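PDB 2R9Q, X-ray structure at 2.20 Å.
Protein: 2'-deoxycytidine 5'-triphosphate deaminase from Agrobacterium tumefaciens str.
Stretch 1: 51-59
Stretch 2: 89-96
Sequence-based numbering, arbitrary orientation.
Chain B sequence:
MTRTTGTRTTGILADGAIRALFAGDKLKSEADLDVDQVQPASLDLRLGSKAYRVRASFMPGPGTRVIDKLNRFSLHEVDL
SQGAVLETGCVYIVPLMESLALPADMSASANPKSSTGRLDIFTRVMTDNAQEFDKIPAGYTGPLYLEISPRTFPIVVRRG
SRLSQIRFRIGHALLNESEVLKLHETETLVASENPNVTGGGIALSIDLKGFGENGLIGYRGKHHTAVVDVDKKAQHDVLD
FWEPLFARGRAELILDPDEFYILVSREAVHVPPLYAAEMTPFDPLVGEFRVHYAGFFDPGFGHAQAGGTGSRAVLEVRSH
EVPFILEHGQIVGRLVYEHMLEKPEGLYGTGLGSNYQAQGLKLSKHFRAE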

# COMPACT_ATOMS: atom_id res chain seq x y z
N ALA B 51 -24.37 13.28 -3.65
CA ALA B 51 -23.38 12.68 -2.77
C ALA B 51 -22.42 13.75 -2.25
O ALA B 51 -22.08 14.72 -2.93
CB ALA B 51 -22.61 11.57 -3.48
N TYR B 52 -22.01 13.59 -1.00
CA TYR B 52 -21.07 14.48 -0.38
C TYR B 52 -19.78 13.75 -0.11
O TYR B 52 -19.74 12.76 0.59
CB TYR B 52 -21.63 15.04 0.91
CG TYR B 52 -22.87 15.86 0.76
CD1 TYR B 52 -22.84 17.13 0.20
CD2 TYR B 52 -24.11 15.35 1.17
CE1 TYR B 52 -24.00 17.89 0.09
CE2 TYR B 52 -25.25 16.09 1.06
CZ TYR B 52 -25.20 17.37 0.53
OH TYR B 52 -26.38 18.09 0.41
N ARG B 53 -18.72 14.25 -0.74
CA ARG B 53 -17.42 13.72 -0.56
C ARG B 53 -16.84 14.32 0.72
O ARG B 53 -16.88 15.52 0.93
CB ARG B 53 -16.55 13.97 -1.78
CG ARG B 53 -15.26 13.18 -1.69
CD ARG B 53 -14.11 14.03 -1.89
NE ARG B 53 -12.87 13.26 -2.00
CZ ARG B 53 -11.86 13.34 -1.15
NH1 ARG B 53 -11.91 14.10 -0.08
NH2 ARG B 53 -10.78 12.63 -1.38
N VAL B 54 -16.41 13.44 1.61
CA VAL B 54 -15.92 13.84 2.93
C VAL B 54 -14.49 13.36 3.13
O VAL B 54 -13.99 12.47 2.46
CB VAL B 54 -16.92 13.45 4.11
CG1 VAL B 54 -18.28 14.16 3.91
CG2 VAL B 54 -17.08 11.93 4.32
N ARG B 55 -13.82 14.05 4.02
CA ARG B 55 -12.45 13.78 4.44
C ARG B 55 -12.44 12.56 5.36
O ARG B 55 -11.56 11.75 5.31
CB ARG B 55 -11.92 15.07 5.11
CG ARG B 55 -10.73 15.01 6.04
CD ARG B 55 -9.49 15.23 5.25
NE ARG B 55 -8.29 15.45 6.03
CZ ARG B 55 -8.00 16.58 6.68
NH1 ARG B 55 -8.85 17.61 6.71
NH2 ARG B 55 -6.84 16.69 7.32
N ALA B 56 -13.48 12.43 6.17
CA ALA B 56 -13.60 11.31 7.08
C ALA B 56 -15.04 11.00 7.45
O ALA B 56 -15.88 11.89 7.48
CB ALA B 56 -12.77 11.58 8.35
N SER B 57 -15.30 9.73 7.72
CA SER B 57 -16.46 9.27 8.48
C SER B 57 -16.54 9.85 9.91
O SER B 57 -15.54 10.14 10.55
CB SER B 57 -16.42 7.74 8.55
OG SER B 57 -17.44 7.21 9.38
N PHE B 58 -17.75 9.98 10.41
CA PHE B 58 -18.03 10.63 11.68
C PHE B 58 -19.27 10.03 12.32
O PHE B 58 -20.10 9.45 11.65
CB PHE B 58 -18.20 12.13 11.48
CG PHE B 58 -19.32 12.51 10.55
CD1 PHE B 58 -20.54 12.91 11.06
CD2 PHE B 58 -19.14 12.50 9.17
CE1 PHE B 58 -21.56 13.29 10.22
CE2 PHE B 58 -20.15 12.87 8.32
CZ PHE B 58 -21.38 13.25 8.85
N MET B 59 -19.37 10.18 13.62
CA MET B 59 -20.58 9.80 14.34
C MET B 59 -21.34 11.10 14.67
O MET B 59 -20.78 12.01 15.26
CB MET B 59 -20.23 8.98 15.60
CG MET B 59 -21.42 8.22 16.23
SD MET B 59 -22.37 7.10 15.16
CE MET B 59 -21.16 5.79 14.92
N GLY B 89 -10.94 4.10 -1.47
CA GLY B 89 -10.25 4.84 -0.42
C GLY B 89 -10.90 6.16 -0.10
O GLY B 89 -10.38 6.91 0.71
N CYS B 90 -12.01 6.46 -0.75
CA CYS B 90 -12.68 7.76 -0.63
C CYS B 90 -13.99 7.56 0.06
O CYS B 90 -14.58 6.52 -0.10
CB CYS B 90 -12.90 8.42 -2.00
SG CYS B 90 -11.38 8.88 -2.80
N VAL B 91 -14.42 8.58 0.81
CA VAL B 91 -15.59 8.49 1.67
C VAL B 91 -16.64 9.49 1.16
O VAL B 91 -16.35 10.65 0.88
CB VAL B 91 -15.23 8.69 3.19
CG1 VAL B 91 -16.40 8.38 4.09
CG2 VAL B 91 -14.02 7.86 3.57
N TYR B 92 -17.84 8.98 0.99
CA TYR B 92 -18.98 9.75 0.50
C TYR B 92 -20.16 9.56 1.42
O TYR B 92 -20.41 8.46 1.89
CB TYR B 92 -19.37 9.31 -0.93
CG TYR B 92 -18.24 9.33 -1.93
CD1 TYR B 92 -17.93 10.46 -2.66
CD2 TYR B 92 -17.48 8.20 -2.15
CE1 TYR B 92 -16.91 10.47 -3.57
CE2 TYR B 92 -16.45 8.18 -3.05
CZ TYR B 92 -16.16 9.32 -3.77
OH TYR B 92 -15.12 9.27 -4.67
N ILE B 93 -20.87 10.64 1.72
CA ILE B 93 -22.16 10.57 2.42
C ILE B 93 -23.27 10.90 1.42
O ILE B 93 -23.15 11.84 0.64
CB ILE B 93 -22.26 11.51 3.67
CG1 ILE B 93 -20.97 11.48 4.51
CG2 ILE B 93 -23.46 11.14 4.55
CD1 ILE B 93 -20.68 10.22 5.15
N VAL B 94 -24.31 10.06 1.43
CA VAL B 94 -25.42 10.14 0.49
C VAL B 94 -26.76 10.11 1.22
O VAL B 94 -27.11 9.10 1.84
CB VAL B 94 -25.33 9.03 -0.57
CG1 VAL B 94 -26.47 9.14 -1.54
CG2 VAL B 94 -24.01 9.10 -1.27
N PRO B 95 -27.52 11.24 1.18
CA PRO B 95 -28.92 11.18 1.60
C PRO B 95 -29.70 10.16 0.80
O PRO B 95 -29.59 10.10 -0.42
CB PRO B 95 -29.45 12.61 1.39
CG PRO B 95 -28.22 13.48 1.47
CD PRO B 95 -27.12 12.61 0.83
N LEU B 96 -30.46 9.36 1.52
CA LEU B 96 -31.23 8.31 0.94
C LEU B 96 -32.61 8.87 0.61
O LEU B 96 -33.06 9.81 1.25
CB LEU B 96 -31.26 7.10 1.88
CG LEU B 96 -29.95 6.35 2.18
CD1 LEU B 96 -30.16 5.34 3.33
CD2 LEU B 96 -29.37 5.66 0.95
O HOH W 1 -12.47 10.91 1.06

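The strand around Tyr 52 and Arg 53 runs antiparallel to the one around Tyr 92 and Ile 93, and the two stretches bury 570 Å² between them, both sides summed. Ile 93 and Val 91 cover the most surface, and Tyr 52 leads the other stretch.

Ile 93 is held through its backbone first. Tyr 52 N donates to Ile 93 O at 2.7 Å, and Ile 93 N donates to Tyr 52 O at 2.7 Å. The two bonds are short and nearly straight, and they pair Tyr 52 with Ile 93. The side chain of Ile 93 lies on the same face of the sheet as those of Tyr 52, Val 54 and Val 91. Ile 93 CG1 meets Val 54 CG1 at 3.8 Å and Phe 58 CE2 at 4.1 Å. A branched aliphatic side chain suits this buried place between apolar neighbours.

Val 91 packs its CG1 against Val 54 CG2 at 3.6 Å. Val 91 CG1 lies 4.0 Å from Ser 57 N. Val 54 N donates to Val 91 O at 2.9 Å. The return link goes through water 1, which donates to Val 54 O at 2.6 Å and accepts from Val 91 N at 3.0 Å. Val 91 N is 4.2 Å from Val 54 O, too far for a direct bond, and the water fills the gap.

Tyr 52 is partly exposed. Its ring, with chi1 m, reaches Pro 95, with Tyr 52 CE2 4.0 Å from Pro 95 CD. The ring offers carbon to the proline, while its hydroxyl bonds to a residue just outside the stretches.

On the other face, Arg 53 CG lies 3.7 Å from Tyr 92 CE1. The aliphatic part of the arginine packs against the ring, and its NE and NH2 are satisfied elsewhere in the structure.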